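Local coordinates for protein agarase (Pseudoalteromonas fuliginea, PDB 6XJ9) that probably hydrolyses the glycosidic bonds of agarose or agarose-derived oligosaccharides, as a glycoside hydrolase of family 50, at residues E94-G99 and E200-S205; T100-I105 and S120-V125. All blocks are in the same frame, centred on the assembly; numbering follows the deposited sequence.

Contact 1 of 2, residues E94-G99 and E200-S205; sequences ELANPG and ELAIKS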
loop_
_atom_site.group_PDB
_atom_site.type_symbol
_atom_site.label_atom_id
_atom_site.label_comp_id
_atom_site.label_asym_id
_atom_site.label_seq_id
_atom_site.Cartn_x
_atom_site.Cartn_y
_atom_site.Cartn_z
ATOM N N GLU A 94 -11.346 11.175 21.556
ATOM C CA GLU A 94 -10.107 11.606 20.935
ATOM C C GLU A 94 -9.038 10.546 21.187
ATOM O O GLU A 94 -8.645 10.326 22.336
ATOM C CB GLU A 94 -9.685 12.974 21.465
ATOM C CG GLU A 94 -10.230 14.120 20.643
ATOM C CD GLU A 94 -9.591 15.450 21.000
ATOM O OE1 GLU A 94 -9.871 15.951 22.111
ATOM O OE2 GLU A 94 -8.794 15.958 20.185
ATOM N N LEU A 95 -8.597 9.892 20.100
ATOM C CA LEU A 95 -7.867 8.634 20.177
ATOM C C LEU A 95 -6.637 8.671 19.283
ATOM O O LEU A 95 -6.710 9.091 18.134
ATOM C CB LEU A 95 -8.779 7.472 19.752
ATOM C CG LEU A 95 -10.070 7.286 20.552
ATOM C CD1 LEU A 95 -10.974 6.245 19.905
ATOM C CD2 LEU A 95 -9.784 6.921 22.005
ATOM N N ALA A 96 -5.520 8.183 19.826
ATOM C CA ALA A 96 -4.325 7.897 19.050
ATOM C C ALA A 96 -3.988 6.415 19.189
ATOM O O ALA A 96 -4.585 5.716 20.000
ATOM C CB ALA A 96 -3.185 8.766 19.520
ATOM N N ASN A 97 -3.020 5.948 18.396
ATOM C CA ASN A 97 -2.608 4.557 18.468
ATOM C C ASN A 97 -1.084 4.499 18.387
ATOM O O ASN A 97 -0.512 4.587 17.306
ATOM C CB ASN A 97 -3.343 3.722 17.414
ATOM C CG ASN A 97 -2.777 2.333 17.218
ATOM O OD1 ASN A 97 -1.925 1.889 17.980
ATOM N ND2 ASN A 97 -3.242 1.646 16.191
ATOM N N PRO A 98 -0.382 4.368 19.535
ATOM C CA PRO A 98 1.077 4.267 19.534
ATOM C C PRO A 98 1.620 2.864 19.263
ATOM O O PRO A 98 2.823 2.651 19.368
ATOM C CB PRO A 98 1.449 4.733 20.954
ATOM C CG PRO A 98 0.252 4.346 21.813
ATOM C CD PRO A 98 -0.953 4.388 20.894
ATOM N N GLY A 99 0.732 1.920 18.924
ATOM C CA GLY A 99 1.090 0.534 18.655
ATOM C C GLY A 99 1.658 0.374 17.249
ATOM O O GLY A 99 1.932 1.368 16.580
ATOM N N GLU A 200 -2.920 -1.404 20.911
ATOM C CA GLU A 200 -2.762 -0.313 21.858
ATOM C C GLU A 200 -3.687 0.840 21.482
ATOM O O GLU A 200 -4.079 0.995 20.323
ATOM C CB GLU A 200 -1.343 0.238 21.813
ATOM C CG GLU A 200 -0.312 -0.640 22.501
ATOM C CD GLU A 200 1.035 0.056 22.613
ATOM O OE1 GLU A 200 2.058 -0.586 22.324
ATOM O OE2 GLU A 200 1.054 1.244 22.983
ATOM N N LEU A 201 -3.989 1.681 22.471
ATOM C CA LEU A 201 -4.861 2.815 22.230
ATOM C C LEU A 201 -4.544 3.900 23.251
ATOM O O LEU A 201 -4.300 3.607 24.425
ATOM C CB LEU A 201 -6.313 2.340 22.339
ATOM C CG LEU A 201 -7.389 3.350 21.948
ATOM C CD1 LEU A 201 -7.449 3.540 20.437
ATOM C CD2 LEU A 201 -8.734 2.901 22.481
ATOM N N ALA A 202 -4.530 5.147 22.770
ATOM C CA ALA A 202 -4.361 6.309 23.630
ATOM C C ALA A 202 -5.650 7.127 23.626
ATOM O O ALA A 202 -6.144 7.511 22.573
ATOM C CB ALA A 202 -3.170 7.121 23.165
ATOM N N ILE A 203 -6.189 7.380 24.823
ATOM C CA ILE A 203 -7.442 8.098 24.974
ATOM C C ILE A 203 -7.167 9.451 25.632
ATOM O O ILE A 203 -6.793 9.512 26.803
ATOM C CB ILE A 203 -8.432 7.238 25.779
ATOM C CG1 ILE A 203 -8.598 5.850 25.149
ATOM C CG2 ILE A 203 -9.761 7.961 25.960
ATOM C CD1 ILE A 203 -9.268 4.833 26.047
ATOM N N LYS A 204 -7.361 10.527 24.857
ATOM C CA LYS A 204 -7.086 11.890 25.288
ATOM C C LYS A 204 -8.319 12.502 25.952
ATOM O O LYS A 204 -8.181 13.198 26.955
ATOM C CB LYS A 204 -6.625 12.757 24.111
ATOM C CG LYS A 204 -6.364 14.224 24.439
ATOM C CD LYS A 204 -5.716 15.000 23.313
ATOM C CE LYS A 204 -4.245 14.679 23.157
ATOM N NZ LYS A 204 -3.590 15.599 22.199
ATOM N N SER A 205 -9.507 12.245 25.385
ATOM C CA SER A 205 -10.754 12.792 25.903
ATOM C C SER A 205 -11.968 12.022 25.393
ATOM O O SER A 205 -11.942 11.410 24.322
ATOM C CB SER A 205 -10.896 14.273 25.624
ATOM O OG SER A 205 -11.368 14.504 24.309
HETATM O O HOH W 1 -2.388 -0.967 18.293
#
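Glu-94 bonds to two successive residues of the neighbouring strand, Lys-204 and Ser-205, where strands 89-97 and 199-210 of the CBM-like domain run antiparallel. Its O accepts from Lys-204 N, its N donates to Ser-205 O, and its carboxylate OE1 takes the hydroxyl of Ser-205, OG to OE1 3.0 Å, on the lone pair facing away from OE2. The register slips by one residue here, consistent with a beta bulge at Lys-204, whose psi of -41° departs from extended strand values; the lysine runs off to a cation-pi contact with Tyr-128. Shortening Glu-94 to an alanine would probably leave Ser-205 OG without this acceptor and its hydroxyl free to turn. Further along, Ala-96 and Ala-202 form an antiparallel hydrogen-bonded pair with their CB atoms 4.0 Å apart. On the other face, Leu-95 and Ile-203 lie side by side, CD2 of the leucine 3.5 Å from CG1 of the isoleucine. Where strand 89-97 ends, CG of Asn-97 stands anti to its backbone N (chi1 168°), which turns OD1 back to Gly-99 N at 2.8 Å, an Asx turn. A water accepts from Glu-200 N (2.7 Å) and lies near the same OD1. Glu-200 reaches out over the turn, bringing OE2 to 3.4 Å from Pro-98 CG. Polar groups thus close both ends of an apolar middle, a carboxylate at one and an Asx turn with a water beside it at the other.

Contact 2 of 2, residues T100-I105 and S120-V125; sequences THSVQI and SVNVPV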
loop_
_atom_site.group_PDB
_atom_site.type_symbol
_atom_site.label_atom_id
_atom_site.label_comp_id
_atom_site.label_asym_id
_atom_site.label_seq_id
_atom_site.Cartn_x
_atom_site.Cartn_y
_atom_site.Cartn_z
ATOM N N THR A 100 1.853 -0.880 16.819
ATOM C CA THR A 100 2.482 -1.154 15.534
ATOM C C THR A 100 1.437 -1.631 14.524
ATOM O O THR A 100 1.714 -1.704 13.330
ATOM C CB THR A 100 3.685 -2.103 15.678
ATOM O OG1 THR A 100 3.269 -3.319 16.304
ATOM C CG2 THR A 100 4.843 -1.486 16.437
ATOM N N HIS A 101 0.239 -1.959 15.018
ATOM C CA HIS A 101 -0.868 -2.389 14.177
ATOM C C HIS A 101 -2.048 -1.451 14.384
ATOM O O HIS A 101 -2.213 -0.912 15.471
ATOM C CB HIS A 101 -1.287 -3.829 14.510
ATOM C CG HIS A 101 -0.202 -4.825 14.299
ATOM N ND1 HIS A 101 0.593 -5.285 15.337
ATOM C CD2 HIS A 101 0.234 -5.433 13.178
ATOM C CE1 HIS A 101 1.477 -6.133 14.862
ATOM N NE2 HIS A 101 1.272 -6.244 13.539
ATOM N N SER A 102 -2.851 -1.271 13.330
ATOM C CA SER A 102 -4.139 -0.602 13.420
ATOM C C SER A 102 -5.049 -1.410 14.345
ATOM O O SER A 102 -4.848 -2.617 14.506
ATOM C CB SER A 102 -4.746 -0.420 12.058
ATOM O OG SER A 102 -5.358 -1.622 11.592
ATOM N N VAL A 103 -6.006 -0.732 14.991
ATOM C CA VAL A 103 -6.887 -1.407 15.929
ATOM C C VAL A 103 -8.331 -1.097 15.557
ATOM O O VAL A 103 -8.722 0.069 15.501
ATOM C CB VAL A 103 -6.591 -1.084 17.410
ATOM C CG1 VAL A 103 -6.760 0.397 17.737
ATOM C CG2 VAL A 103 -7.455 -1.927 18.344
ATOM N N GLN A 104 -9.095 -2.166 15.305
ATOM C CA GLN A 104 -10.540 -2.096 15.240
ATOM C C GLN A 104 -11.071 -2.192 16.662
ATOM O O GLN A 104 -11.009 -3.258 17.276
ATOM C CB GLN A 104 -11.119 -3.228 14.379
ATOM C CG GLN A 104 -12.639 -3.213 14.327
ATOM C CD GLN A 104 -13.217 -4.237 13.382
ATOM O OE1 GLN A 104 -12.512 -5.074 12.828
ATOM N NE2 GLN A 104 -14.520 -4.180 13.192
ATOM N N ILE A 105 -11.595 -1.069 17.168
ATOM C CA ILE A 105 -12.232 -1.059 18.478
ATOM C C ILE A 105 -13.728 -1.310 18.304
ATOM O O ILE A 105 -14.326 -0.950 17.293
ATOM C CB ILE A 105 -11.954 0.250 19.249
ATOM C CG1 ILE A 105 -12.365 1.484 18.438
ATOM C CG2 ILE A 105 -10.501 0.325 19.681
ATOM C CD1 ILE A 105 -12.232 2.794 19.180
ATOM N N SER A 120 -18.332 0.131 15.848
ATOM C CA SER A 120 -16.946 -0.253 15.605
ATOM C C SER A 120 -16.256 0.741 14.670
ATOM O O SER A 120 -16.885 1.314 13.789
ATOM C CB SER A 120 -16.856 -1.663 15.059
ATOM O OG SER A 120 -15.497 -2.077 14.964
ATOM N N VAL A 121 -14.946 0.923 14.849
ATOM C CA VAL A 121 -14.168 1.751 13.940
ATOM C C VAL A 121 -12.710 1.302 13.977
ATOM O O VAL A 121 -12.261 0.719 14.962
ATOM C CB VAL A 121 -14.321 3.253 14.264
ATOM C CG1 VAL A 121 -13.581 3.648 15.533
ATOM C CG2 VAL A 121 -13.873 4.128 13.103
ATOM N N ASN A 122 -11.972 1.581 12.896
ATOM C CA ASN A 122 -10.539 1.353 12.895
ATOM C C ASN A 122 -9.825 2.626 13.349
ATOM O O ASN A 122 -10.171 3.708 12.896
ATOM C CB ASN A 122 -10.035 0.860 11.535
ATOM C CG ASN A 122 -8.550 0.542 11.555
ATOM O OD1 ASN A 122 -7.715 1.443 11.521
ATOM N ND2 ASN A 122 -8.205 -0.734 11.608
ATOM N N VAL A 123 -8.833 2.468 14.239
ATOM C CA VAL A 123 -7.938 3.534 14.675
ATOM C C VAL A 123 -6.549 3.242 14.116
ATOM O O VAL A 123 -5.811 2.437 14.684
ATOM C CB VAL A 123 -7.869 3.668 16.214
ATOM C CG1 VAL A 123 -6.987 4.832 16.658
ATOM C CG2 VAL A 123 -9.235 3.732 16.875
ATOM N N PRO A 124 -6.140 3.943 13.029
ATOM C CA PRO A 124 -4.816 3.775 12.433
ATOM C C PRO A 124 -3.702 4.074 13.434
ATOM O O PRO A 124 -3.900 4.826 14.381
ATOM C CB PRO A 124 -4.753 4.844 11.328
ATOM C CG PRO A 124 -6.196 5.226 11.059
ATOM C CD PRO A 124 -6.950 4.962 12.344
ATOM N N VAL A 125 -2.540 3.451 13.209
ATOM C CA VAL A 125 -1.297 3.770 13.882
ATOM C C VAL A 125 -1.018 5.255 13.645
ATOM O O VAL A 125 -1.062 5.716 12.508
ATOM C CB VAL A 125 -0.173 2.872 13.321
ATOM C CG1 VAL A 125 1.229 3.390 13.613
ATOM C CG2 VAL A 125 -0.329 1.427 13.789
#
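Val-103 and Val-123 pair near the open end of a beta hairpin, strands 103-111 and 116-123, in the CBM-like domain. The backbone bonds come first: Val-123 N donates to Val-103 O at 2.7 Å, and Val-103 N returns a longer bond to Val-123 O, its donor standing well above the carbonyl plane. Ile-105 and Val-121 form the next hydrogen-bonded pair. Between them Gln-104 and Asn-122 make a non-hydrogen-bonded pair, where the CA atoms close to 4.2 Å and Gln-104 CA lies against Val-121 O.

The apolar contacts gather on one face. Val-103 and Val-123 lie side by side, CG1 of Val-103 3.8 Å from CB of Val-123, as do Ile-105 and Val-121. From there CD1 of Ile-105 slants over to CG2 of Val-123, 3.9 Å away. Phe-171 of the adjoining strand 169-174 and Tyr-131 of strand 128-134 pack here. Past the strand ends, Val-125 CG2 packs on the backbone of His-101.

The polar contacts occupy the face of Gln-104 and Asn-122. CG of Asn-122 stands anti to the backbone N (chi1 -177°), which brings the amide alongside Ser-102, and ND2 donates to OG at 3.0 Å, almost straight (176°) and in the amide plane. Neither group stops at the hairpin: Ser-102 OG also bonds to Asp-691, and Asn-122 ND2 to the carbonyl of His-685. Gln-104, its chain extended, accepts from His-685 N through OE1 and donates to Leu-683 O through NE2, so this face meets the loop carrying Leu-683 and His-685 and the start of helix 689-704, which carries Asp-691. Ser-120 OG both receives and gives: it accepts from Gln-104 NE2 at 2.9 Å and donates to Ile-105 O at 2.8 Å, an oxygen that also accepts from Val-121 N.

How the contacts relate
The two contacts lie in the same CBM-like domain, their centres about 10 Å apart. Contact 2 is nested inside the loop closed by contact 1: strand 89-97 leads through the turn at 98-102 into strand 103-111, strand 116-123 turns back, and strand 199-210 returns much later to pair with 89-97. They meet at Asn-97, whose ND2 probably bonds to Val-123 O, 3.1 Å away, while Gly-99 O packs on Val-125 CG2. Contact 2 faces the loop before helix 689-704 and the start of that helix; contact 1 lies farther out, where Pro-98 meets Asp-167 of the second subunit. The nested hairpin thus probably helps seat the domain on the rest of the chain.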